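Local structure of 2,3-dihydroxybenzoate-AMP ligase (Mycobacterium smegmatis, 5KEI) at residues D203-A208 / T226-V231; L46-L51 / L115-A120. The protein belongs to the ANL superfamily of AMP-binding enzymes, with a large N-terminal part and a smaller C-terminal domain. All coordinates share one frame; numbering follows the deposited sequence.

Contact 1: residues D203-A208 / T226-V231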
# COMPACT_ATOMS: atom_id res chain seq x y z
N ASP A 203 -10.89 -12.05 -14.40
CA ASP A 203 -10.28 -13.19 -13.73
C ASP A 203 -10.09 -12.79 -12.27
O ASP A 203 -9.46 -11.77 -12.00
CB ASP A 203 -8.96 -13.54 -14.40
CG ASP A 203 -8.34 -14.79 -13.86
OD1 ASP A 203 -8.80 -15.30 -12.82
OD2 ASP A 203 -7.35 -15.25 -14.47
N PRO A 204 -10.66 -13.56 -11.33
CA PRO A 204 -10.53 -13.18 -9.92
C PRO A 204 -9.09 -13.29 -9.41
O PRO A 204 -8.72 -12.66 -8.41
CB PRO A 204 -11.48 -14.16 -9.21
CG PRO A 204 -11.63 -15.30 -10.13
CD PRO A 204 -11.57 -14.70 -11.51
N ALA A 205 -8.27 -14.07 -10.10
CA ALA A 205 -6.85 -14.12 -9.80
C ALA A 205 -6.04 -13.05 -10.57
O ALA A 205 -4.81 -13.06 -10.54
CB ALA A 205 -6.31 -15.51 -10.11
N ALA A 206 -6.73 -12.14 -11.26
CA ALA A 206 -6.13 -10.97 -11.90
C ALA A 206 -6.33 -9.76 -10.98
O ALA A 206 -7.17 -9.82 -10.08
CB ALA A 206 -6.77 -10.72 -13.28
N PRO A 207 -5.56 -8.66 -11.21
CA PRO A 207 -5.68 -7.44 -10.40
C PRO A 207 -7.09 -6.88 -10.31
O PRO A 207 -7.74 -6.72 -11.32
CB PRO A 207 -4.76 -6.45 -11.12
CG PRO A 207 -3.72 -7.30 -11.72
CD PRO A 207 -4.41 -8.56 -12.14
N ALA A 208 -7.54 -6.58 -9.10
CA ALA A 208 -8.80 -5.90 -8.90
C ALA A 208 -8.54 -4.40 -8.83
O ALA A 208 -9.30 -3.62 -9.40
CB ALA A 208 -9.49 -6.38 -7.64
N THR A 226 -5.02 -8.83 -6.30
CA THR A 226 -6.03 -9.55 -7.04
C THR A 226 -7.34 -9.57 -6.28
O THR A 226 -7.36 -9.27 -5.08
CB THR A 226 -5.57 -10.98 -7.31
OG1 THR A 226 -5.48 -11.68 -6.07
CG2 THR A 226 -4.22 -10.96 -7.98
N HIS A 227 -8.42 -9.89 -6.97
CA HIS A 227 -9.72 -10.07 -6.34
C HIS A 227 -9.61 -11.11 -5.24
O HIS A 227 -10.07 -10.89 -4.11
CB HIS A 227 -10.79 -10.50 -7.36
CG HIS A 227 -11.07 -9.49 -8.43
ND1 HIS A 227 -12.06 -8.53 -8.31
CD2 HIS A 227 -10.53 -9.32 -9.66
CE1 HIS A 227 -12.09 -7.80 -9.41
NE2 HIS A 227 -11.17 -8.26 -10.25
N GLN A 228 -8.97 -12.23 -5.57
CA GLN A 228 -8.83 -13.34 -4.65
C GLN A 228 -8.20 -12.89 -3.33
O GLN A 228 -8.71 -13.20 -2.24
CB GLN A 228 -7.99 -14.46 -5.27
CG GLN A 228 -8.63 -15.22 -6.48
CD GLN A 228 -9.67 -16.28 -6.06
OE1 GLN A 228 -10.31 -16.14 -5.03
NE2 GLN A 228 -9.81 -17.35 -6.86
N ASP A 229 -7.09 -12.15 -3.42
CA ASP A 229 -6.30 -11.96 -2.22
C ASP A 229 -6.81 -10.77 -1.43
O ASP A 229 -6.66 -10.74 -0.21
CB ASP A 229 -4.79 -11.82 -2.49
CG ASP A 229 -4.41 -10.52 -3.17
OD1 ASP A 229 -4.42 -10.44 -4.40
OD2 ASP A 229 -4.18 -9.53 -2.43
N TYR A 230 -7.46 -9.83 -2.10
CA TYR A 230 -7.92 -8.62 -1.42
C TYR A 230 -9.23 -8.90 -0.66
O TYR A 230 -9.43 -8.40 0.44
CB TYR A 230 -8.06 -7.44 -2.42
CG TYR A 230 -7.76 -6.13 -1.71
CD1 TYR A 230 -6.51 -5.99 -1.10
CD2 TYR A 230 -8.60 -5.03 -1.74
CE1 TYR A 230 -6.13 -4.85 -0.46
CE2 TYR A 230 -8.20 -3.82 -1.08
CZ TYR A 230 -6.95 -3.76 -0.45
OH TYR A 230 -6.47 -2.66 0.22
N VAL A 231 -10.09 -9.75 -1.23
CA VAL A 231 -11.28 -10.17 -0.51
C VAL A 231 -10.86 -11.00 0.70
O VAL A 231 -11.34 -10.79 1.82
CB VAL A 231 -12.23 -10.96 -1.40
CG1 VAL A 231 -13.41 -11.56 -0.58
CG2 VAL A 231 -12.74 -10.06 -2.53
O HOH W 1 -10.35 -6.61 -12.76
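One face of the His-227 imidazole is taken by the methyl of Ala-208, whose CB stands 3.4 Å from the ring centroid and almost on the ring normal, a CH-pi contact. At the ring's edge, in its plane, lie Pro-204 O and a water. That water donates to Pro-207 O and sits 3.1 Å from His-227 NE2, while ND1, the other ring nitrogen, is hydrogen-bonded to the backbone N of Leu-47. With CG beside its own backbone N (chi1 -64°), the ring lies back along 203-208. These residues form a type I turn, Asp-203 to Ala-206, in which Asp-203 OD1 accepts from Ala-205 N as an Asx turn, leading into strand 207-212. Its antiparallel neighbour, edge strand 222-226, ends where helix 227-240 begins, and Thr-226 is the N-cap. A capping box closes this helix start: Asp-229 N donates to Thr-226 OG1 at 3.1 Å, and Asp-229 OD1 takes Thr-226 N on its syn lone pair and Thr-226 OG1 on its anti lone pair. Pro-204 O receives Gln-228 N at 2.9 Å from above the carbonyl plane, and Gln-228 CG packs 4.1 Å from Pro-204 CB.

Contact 2: residues L46-L51 / L115-A120; sequences LLDSVL and LLRAGA
A Schellman motif ends helix 107-117, with Gly-119 at positive phi (84°), and the last turn of that helix packs against the turn that leads into helix 49-57 in this AMP-binding enzyme fold. The turn, type I from Leu-46 to Ser-49, is held by Leu-46 O, which accepts both the backbone N and the hydroxyl of Ser-49. From the helix end, Arg-117 grips Asp-48 side-on with two nitrogens. NE points straight at Asp-48 OD2, 2.9 Å away and in the guanidinium plane, and meets the anti lone pair of that oxygen in a salt bridge. Carboxylate and guanidinium planes stand 84° apart, so this is not a coplanar two-oxygen pairing: the second nitrogen, NH2, reaches the backbone O of Asp-48 instead, at 3.3 Å. The crowded position of Asp-48 CG, between backbone N and carbonyl carbon (chi1 74°), brings OD2 to NE. NH2 also forms a salt bridge with Asp-77 of helix 73-88; the two carboxylates probably balance the buried charge, with Arg-52 close by. The side chain of Leu-51 crosses that of Arg-117 at about a right angle, with CG 3.6 Å from Arg-117 NH2. Beside this polar grip Leu-116 supplies the apolar part, its CB 4.0 Å from Asp-48 CB and its CD1 meeting Leu-47 CG at 3.7 Å.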
# COMPACT_ATOMS: atom_id res chain seq x y z
N LEU A 46 -15.49 -11.86 -7.02
CA LEU A 46 -14.92 -10.58 -7.41
C LEU A 46 -15.01 -9.60 -6.26
O LEU A 46 -15.93 -9.71 -5.46
CB LEU A 46 -15.63 -10.01 -8.64
CG LEU A 46 -15.47 -10.69 -10.01
CD1 LEU A 46 -16.10 -9.81 -11.06
CD2 LEU A 46 -14.02 -11.00 -10.38
N LEU A 47 -14.09 -8.64 -6.22
CA LEU A 47 -14.06 -7.66 -5.14
C LEU A 47 -15.41 -6.98 -4.94
O LEU A 47 -15.85 -6.80 -3.80
CB LEU A 47 -12.97 -6.60 -5.39
CG LEU A 47 -12.66 -5.59 -4.28
CD1 LEU A 47 -12.62 -6.24 -2.90
CD2 LEU A 47 -11.32 -4.86 -4.56
N ASP A 48 -16.09 -6.59 -6.03
CA ASP A 48 -17.32 -5.82 -5.87
C ASP A 48 -18.42 -6.65 -5.21
O ASP A 48 -19.43 -6.10 -4.81
CB ASP A 48 -17.87 -5.29 -7.21
CG ASP A 48 -18.52 -6.41 -8.07
OD1 ASP A 48 -17.79 -7.28 -8.59
OD2 ASP A 48 -19.78 -6.42 -8.20
N SER A 49 -18.23 -7.97 -5.14
CA SER A 49 -19.25 -8.85 -4.59
C SER A 49 -19.35 -8.70 -3.08
O SER A 49 -20.34 -9.13 -2.47
CB SER A 49 -18.98 -10.32 -4.93
OG SER A 49 -17.96 -10.84 -4.09
N VAL A 50 -18.31 -8.11 -2.48
CA VAL A 50 -18.36 -7.82 -1.06
C VAL A 50 -19.57 -6.91 -0.79
O VAL A 50 -20.30 -7.15 0.17
CB VAL A 50 -17.06 -7.16 -0.55
CG1 VAL A 50 -17.21 -6.68 0.91
CG2 VAL A 50 -15.90 -8.13 -0.68
N LEU A 51 -19.81 -5.91 -1.64
CA LEU A 51 -20.96 -5.02 -1.46
C LEU A 51 -22.26 -5.72 -1.80
O LEU A 51 -23.26 -5.59 -1.09
CB LEU A 51 -20.83 -3.76 -2.31
CG LEU A 51 -22.05 -2.84 -2.45
CD1 LEU A 51 -22.66 -2.41 -1.10
CD2 LEU A 51 -21.68 -1.61 -3.27
N LEU A 115 -16.50 2.05 -9.79
CA LEU A 115 -15.39 1.72 -10.67
C LEU A 115 -15.22 0.20 -10.86
O LEU A 115 -15.03 -0.27 -11.99
CB LEU A 115 -14.10 2.33 -10.12
CG LEU A 115 -13.96 3.83 -10.42
CD1 LEU A 115 -12.85 4.45 -9.59
CD2 LEU A 115 -13.69 4.03 -11.91
N LEU A 116 -15.29 -0.56 -9.77
CA LEU A 116 -15.11 -2.01 -9.83
C LEU A 116 -16.16 -2.69 -10.71
O LEU A 116 -15.86 -3.64 -11.44
CB LEU A 116 -15.14 -2.63 -8.43
CG LEU A 116 -13.96 -2.32 -7.50
CD1 LEU A 116 -14.26 -2.84 -6.11
CD2 LEU A 116 -12.66 -2.90 -8.04
N ARG A 117 -17.39 -2.20 -10.63
CA ARG A 117 -18.50 -2.81 -11.36
C ARG A 117 -18.45 -2.46 -12.84
O ARG A 117 -19.07 -3.14 -13.64
CB ARG A 117 -19.84 -2.40 -10.75
CG ARG A 117 -20.00 -2.89 -9.33
CD ARG A 117 -21.39 -3.28 -9.02
NE ARG A 117 -21.42 -4.05 -7.78
CZ ARG A 117 -22.17 -3.72 -6.75
NH1 ARG A 117 -22.97 -2.66 -6.84
NH2 ARG A 117 -22.14 -4.45 -5.65
N ALA A 118 -17.72 -1.41 -13.20
CA ALA A 118 -17.47 -1.14 -14.61
C ALA A 118 -16.28 -1.99 -15.09
O ALA A 118 -15.96 -2.04 -16.28
CB ALA A 118 -17.21 0.34 -14.84
N GLY A 119 -15.65 -2.70 -14.15
CA GLY A 119 -14.53 -3.56 -14.48
C GLY A 119 -13.23 -2.78 -14.54
O GLY A 119 -12.19 -3.31 -14.94
N ALA A 120 -13.28 -1.51 -14.14
CA ALA A 120 -12.07 -0.69 -14.13
C ALA A 120 -11.19 -1.08 -12.96
O ALA A 120 -11.64 -1.69 -11.97
CB ALA A 120 -12.42 0.78 -14.08

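Following the chain from the N terminus, residues 46-51 come first, and contact 2 closes a loop of 63 residues when helix 107-117 returns to them. The chain then runs on to 203-208, where contact 1 closes a much shorter loop, the 17 residues between its segments including most of strands 207-212 and 222-226. The two loops follow in series, neither nesting nor crossing, yet their centres lie only about 10 Å apart. Besides the hydrogen bond from Leu-47 to His-227, Ala-208 O packs 3.7 Å from Leu-116 CD2, and Val-231 CG2 packs on Leu-47 CA. The 46-51 turn thus bridges helices 107-117 and 227-240 beside the seven-stranded sheet.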